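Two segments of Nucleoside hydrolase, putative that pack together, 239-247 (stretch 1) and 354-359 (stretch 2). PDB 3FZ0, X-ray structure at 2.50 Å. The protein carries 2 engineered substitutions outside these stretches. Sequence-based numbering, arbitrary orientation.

Stretch 1 (239-247) QNKWQEFIE
Stretch 2 354-359: DIVEYV

The first turns of one helix pack against a helical segment and the chain that follows it, burying 316 Å² in all; two side-chain N-H donors of stretch 1 hold backbone carbonyls of stretch 2, and a compact apolar patch packs beside them.

Stretch 1 enters extended through Gln239 (phi/psi -64/133) and Asn240 (-77/175), then turns into a helix from Lys241 through Glu247, with phi/psi near -60/-45 over most of its length. Its i to i+4 ladder begins with Glu244 N to Asn240 O (3.0 Å) and includes Ile246 N to Trp242 O (3.0 Å). Stretch 2 continues a helix that begins earlier in the chain; Ile355 has phi/psi -57/-48, Val356 -80/-9, Glu357 -106/7, and Tyr358 (-73/131) and Val359 (-122/124) are extended. The bond from Tyr358 N to Ile355 O, at 3.5 Å, is weak. The two stretches run in broadly opposite directions, with the CA atoms of Trp242 and Val356 5.6 Å apart.

Asn240, with chi1 in p (69°), suits the N-cap because its short side chain can reach forward into the first turn: its OD1 accepts from Gln243 N at 2.8 Å. Gln243 (chi1 m, chi2 t) returns the favour, its OE1 accepting from Asn240 N at 2.9 Å. The other end of the Asn240 amide remains a donor, and ND2 bonds Val356 O at 2.5 Å, a short distance with a bent N-H...O angle of 134°. One side chain thus caps its own helix and ties it to the other stretch.

Trp242 (chi1 -41°, m; chi2 128°) points its CA-to-CB bond toward stretch 2. Its indole combines a large apolar surface with one N-H, which needs a partner in this buried setting; NE1 donates to Tyr358 O at 2.9 Å and 157°. That oxygen and Val356 O both lie at the ring edge, Val356 O being 3.7 Å from Trp242 CD1. Tyr358 (chi1 t, chi2 72°) also points toward stretch 1, and Trp242 CZ2 approaches Tyr358 CD2 to 3.7 Å at the edge of the tyrosine ring. The two six-membered rings are oblique, with centroids 6.0 Å apart and planes at 51°.

One helical turn beyond Trp242, Ile246 (chi1 m, chi2 t) extends its CD1 to 4.0 Å from Val356 CG1 and 4.1 Å from Ile355 CG2. Ile355 (chi1 m, chi2 t) and Val356 (chi1 m) both point sideways from CA to CB. Gln243 CG lies 3.8 Å from Val356 CG1. Branched side chains fill this patch with methyl groups, while the carbonyl of Val356 serves Asn240.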

ATOM      1  N   GLN B 239      30.274 -43.599  10.248  1.00 63.27           N
ATOM      2  CA  GLN B 239      29.153 -42.781  10.587  1.00 61.11           C
ATOM      3  C   GLN B 239      28.192 -43.423  11.544  1.00 60.70           C
ATOM      4  O   GLN B 239      27.783 -44.574  11.351  1.00 60.46           O
ATOM      5  CB  GLN B 239      28.392 -42.414   9.343  1.00 60.76           C
ATOM      6  CG  GLN B 239      29.097 -41.401   8.514  1.00 60.48           C
ATOM      7  CD  GLN B 239      28.302 -41.034   7.313  1.00 59.97           C
ATOM      8  OE1 GLN B 239      27.795 -41.904   6.615  1.00 59.25           O
ATOM      9  NE2 GLN B 239      28.168 -39.734   7.060  1.00 61.89           N
ATOM     10  N   ASN B 240      27.805 -42.665  12.572  1.00 59.62           N
ATOM     11  CA  ASN B 240      26.660 -43.049  13.367  1.00 58.70           C
ATOM     12  C   ASN B 240      25.362 -42.698  12.581  1.00 59.39           C
ATOM     13  O   ASN B 240      25.435 -42.102  11.502  1.00 58.59           O
ATOM     14  CB  ASN B 240      26.728 -42.469  14.799  1.00 57.24           C
ATOM     15  CG  ASN B 240      26.545 -40.955  14.861  1.00 57.23           C
ATOM     16  OD1 ASN B 240      25.745 -40.378  14.109  1.00 56.94           O
ATOM     17  ND2 ASN B 240      27.240 -40.305  15.811  1.00 50.88           N
ATOM     18  N   LYS B 241      24.193 -43.069  13.116  1.00 59.62           N
ATOM     19  CA  LYS B 241      22.955 -42.950  12.370  1.00 59.77           C
ATOM     20  C   LYS B 241      22.550 -41.486  12.271  1.00 60.55           C
ATOM     21  O   LYS B 241      21.807 -41.127  11.347  1.00 61.23           O
ATOM     22  CB  LYS B 241      21.846 -43.846  12.951  1.00 58.75           C
ATOM     23  CG  LYS B 241      21.555 -43.588  14.411  1.00 60.90           C
ATOM     24  CD  LYS B 241      20.557 -44.555  14.990  1.00 63.76           C
ATOM     25  CE  LYS B 241      19.540 -43.847  15.874  1.00 66.56           C
ATOM     26  NZ  LYS B 241      18.581 -44.832  16.437  1.00 67.78           N
ATOM     27  N   TRP B 242      23.036 -40.659  13.217  1.00 60.76           N
ATOM     28  CA  TRP B 242      22.860 -39.192  13.182  1.00 60.56           C
ATOM     29  C   TRP B 242      23.672 -38.550  12.047  1.00 60.60           C
ATOM     30  O   TRP B 242      23.170 -37.734  11.306  1.00 60.96           O
ATOM     31  CB  TRP B 242      23.245 -38.494  14.518  1.00 60.05           C
ATOM     32  CG  TRP B 242      22.845 -39.147  15.844  1.00 60.93           C
ATOM     33  CD1 TRP B 242      23.678 -39.406  16.890  1.00 61.62           C
ATOM     34  CD2 TRP B 242      21.534 -39.581  16.272  1.00 59.84           C
ATOM     35  NE1 TRP B 242      22.989 -39.979  17.927  1.00 60.26           N
ATOM     36  CE2 TRP B 242      21.673 -40.098  17.580  1.00 59.93           C
ATOM     37  CE3 TRP B 242      20.268 -39.601  15.670  1.00 61.10           C
ATOM     38  CZ2 TRP B 242      20.594 -40.627  18.316  1.00 58.82           C
ATOM     39  CZ3 TRP B 242      19.190 -40.139  16.394  1.00 61.54           C
ATOM     40  CH2 TRP B 242      19.374 -40.653  17.711  1.00 60.14           C
ATOM     41  N   GLN B 243      24.936 -38.898  11.914  1.00 61.97           N
ATOM     42  CA  GLN B 243      25.753 -38.337  10.832  1.00 62.18           C
ATOM     43  C   GLN B 243      25.256 -38.786   9.461  1.00 61.97           C
ATOM     44  O   GLN B 243      25.147 -37.978   8.547  1.00 61.47           O
ATOM     45  CB  GLN B 243      27.219 -38.692  11.020  1.00 61.91           C
ATOM     46  CG  GLN B 243      27.808 -38.246  12.359  1.00 61.57           C
ATOM     47  CD  GLN B 243      29.133 -38.928  12.627  1.00 62.10           C
ATOM     48  OE1 GLN B 243      29.204 -40.144  12.561  1.00 63.29           O
ATOM     49  NE2 GLN B 243      30.187 -38.160  12.897  1.00 60.41           N
ATOM     50  N   GLU B 244      24.918 -40.065   9.340  1.00 62.44           N
ATOM     51  CA  GLU B 244      24.399 -40.605   8.070  1.00 62.97           C
ATOM     52  C   GLU B 244      23.157 -39.829   7.606  1.00 62.66           C
ATOM     53  O   GLU B 244      23.077 -39.390   6.455  1.00 62.54           O
ATOM     54  CB  GLU B 244      24.086 -42.092   8.184  1.00 62.97           C
ATOM     55  CG  GLU B 244      23.320 -42.620   6.993  1.00 63.71           C
ATOM     56  CD  GLU B 244      23.076 -44.097   7.073  1.00 65.15           C
ATOM     57  OE1 GLU B 244      22.182 -44.554   6.335  1.00 68.04           O
ATOM     58  OE2 GLU B 244      23.765 -44.807   7.856  1.00 67.30           O
ATOM     59  N   PHE B 245      22.229 -39.640   8.537  1.00 61.81           N
ATOM     60  CA  PHE B 245      21.010 -38.902   8.286  1.00 61.71           C
ATOM     61  C   PHE B 245      21.296 -37.449   7.880  1.00 61.78           C
ATOM     62  O   PHE B 245      20.712 -36.967   6.920  1.00 61.69           O
ATOM     63  CB  PHE B 245      20.073 -38.988   9.512  1.00 61.19           C
ATOM     64  CG  PHE B 245      18.790 -38.199   9.372  1.00 61.48           C
ATOM     65  CD1 PHE B 245      17.636 -38.803   8.906  1.00 61.64           C
ATOM     66  CD2 PHE B 245      18.729 -36.860   9.749  1.00 60.12           C
ATOM     67  CE1 PHE B 245      16.437 -38.077   8.800  1.00 61.47           C
ATOM     68  CE2 PHE B 245      17.535 -36.125   9.644  1.00 60.38           C
ATOM     69  CZ  PHE B 245      16.399 -36.726   9.178  1.00 60.18           C
ATOM     70  N   ILE B 246      22.179 -36.762   8.612  1.00 61.69           N
ATOM     71  CA  ILE B 246      22.547 -35.395   8.272  1.00 61.59           C
ATOM     72  C   ILE B 246      23.193 -35.345   6.891  1.00 62.24           C
ATOM     73  O   ILE B 246      22.818 -34.514   6.084  1.00 62.57           O
ATOM     74  CB  ILE B 246      23.411 -34.683   9.387  1.00 61.87           C
ATOM     75  CG1 ILE B 246      22.590 -34.568  10.694  1.00 60.44           C
ATOM     76  CG2 ILE B 246      23.962 -33.283   8.890  1.00 60.83           C
ATOM     77  CD1 ILE B 246      23.368 -34.042  11.878  1.00 60.79           C
ATOM     78  N   GLU B 247      24.096 -36.265   6.583  1.00 62.78           N
ATOM     79  CA  GLU B 247      24.681 -36.295   5.228  1.00 63.89           C
ATOM     80  C   GLU B 247      23.618 -36.415   4.130  1.00 64.01           C
ATOM     81  O   GLU B 247      23.717 -35.734   3.102  1.00 64.66           O
ATOM     82  CB  GLU B 247      25.779 -37.362   5.049  1.00 63.23           C
ATOM     83  CG  GLU B 247      26.602 -37.165   3.804  1.00 63.56           C
ATOM     84  CD  GLU B 247      27.621 -38.279   3.533  1.00 65.15           C
ATOM     85  OE1 GLU B 247      28.483 -38.068   2.671  1.00 66.91           O
ATOM     86  OE2 GLU B 247      27.577 -39.369   4.161  1.00 67.79           O
ATOM     87  N   ASP B 354      27.241 -31.518  19.463  1.00 62.56           N
ATOM     88  CA  ASP B 354      26.508 -32.318  20.437  1.00 62.47           C
ATOM     89  C   ASP B 354      25.403 -33.167  19.810  1.00 62.21           C
ATOM     90  O   ASP B 354      25.098 -34.258  20.328  1.00 62.56           O
ATOM     91  CB  ASP B 354      25.981 -31.467  21.595  1.00 61.90           C
ATOM     92  CG  ASP B 354      27.081 -31.057  22.557  1.00 63.78           C
ATOM     93  OD1 ASP B 354      26.830 -30.159  23.379  1.00 66.81           O
ATOM     94  OD2 ASP B 354      28.217 -31.604  22.494  1.00 63.96           O
ATOM     95  N   ILE B 355      24.847 -32.715  18.686  1.00 61.42           N
ATOM     96  CA  ILE B 355      23.888 -33.544  17.964  1.00 61.18           C
ATOM     97  C   ILE B 355      24.480 -34.913  17.586  1.00 61.37           C
ATOM     98  O   ILE B 355      23.843 -35.942  17.818  1.00 61.17           O
ATOM     99  CB  ILE B 355      23.348 -32.850  16.698  1.00 61.05           C
ATOM    100  CG1 ILE B 355      22.593 -31.589  17.067  1.00 60.43           C
ATOM    101  CG2 ILE B 355      22.466 -33.805  15.879  1.00 60.35           C
ATOM    102  CD1 ILE B 355      22.260 -30.692  15.875  1.00 60.02           C
ATOM    103  N   VAL B 356      25.690 -34.929  17.016  1.00 61.62           N
ATOM    104  CA  VAL B 356      26.229 -36.182  16.473  1.00 61.79           C
ATOM    105  C   VAL B 356      26.815 -37.097  17.548  1.00 62.21           C
ATOM    106  O   VAL B 356      27.171 -38.260  17.276  1.00 62.57           O
ATOM    107  CB  VAL B 356      27.188 -35.951  15.267  1.00 61.65           C
ATOM    108  CG1 VAL B 356      26.475 -35.228  14.142  1.00 60.66           C
ATOM    109  CG2 VAL B 356      28.473 -35.198  15.675  1.00 61.19           C
ATOM    110  N   GLU B 357      26.921 -36.570  18.768  1.00 62.80           N
ATOM    111  CA  GLU B 357      27.524 -37.297  19.896  1.00 63.63           C
ATOM    112  C   GLU B 357      26.448 -37.776  20.897  1.00 63.16           C
ATOM    113  O   GLU B 357      26.738 -38.277  21.983  1.00 63.00           O
ATOM    114  CB  GLU B 357      28.558 -36.423  20.617  1.00 63.16           C
ATOM    115  CG  GLU B 357      29.820 -36.081  19.850  1.00 64.86           C
ATOM    116  CD  GLU B 357      30.715 -35.162  20.677  1.00 65.59           C
ATOM    117  OE1 GLU B 357      30.193 -34.614  21.661  1.00 68.69           O
ATOM    118  OE2 GLU B 357      31.924 -35.005  20.387  1.00 67.35           O
ATOM    119  N   TYR B 358      25.195 -37.608  20.528  1.00 63.08           N
ATOM    120  CA  TYR B 358      24.104 -37.872  21.446  1.00 63.17           C
ATOM    121  C   TYR B 358      23.885 -39.380  21.678  1.00 63.78           C
ATOM    122  O   TYR B 358      23.802 -40.175  20.732  1.00 63.73           O
ATOM    123  CB  TYR B 358      22.823 -37.240  20.913  1.00 62.60           C
ATOM    124  CG  TYR B 358      21.561 -37.510  21.713  1.00 62.22           C
ATOM    125  CD1 TYR B 358      21.362 -36.911  22.960  1.00 62.53           C
ATOM    126  CD2 TYR B 358      20.556 -38.343  21.222  1.00 61.42           C
ATOM    127  CE1 TYR B 358      20.220 -37.134  23.697  1.00 61.29           C
ATOM    128  CE2 TYR B 358      19.386 -38.586  21.960  1.00 62.03           C
ATOM    129  CZ  TYR B 358      19.222 -37.955  23.195  1.00 63.18           C
ATOM    130  OH  TYR B 358      18.064 -38.160  23.936  1.00 62.86           O
ATOM    131  N   VAL B 359      23.796 -39.761  22.946  1.00 64.06           N
ATOM    132  CA  VAL B 359      23.412 -41.114  23.314  1.00 64.49           C
ATOM    133  C   VAL B 359      22.170 -40.973  24.204  1.00 65.20           C
ATOM    134  O   VAL B 359      22.192 -40.264  25.215  1.00 65.04           O
ATOM    135  CB  VAL B 359      24.523 -41.829  24.058  1.00 64.27           C
ATOM    136  CG1 VAL B 359      24.162 -43.289  24.247  1.00 63.68           C
ATOM    137  CG2 VAL B 359      25.830 -41.670  23.303  1.00 64.03           C
TER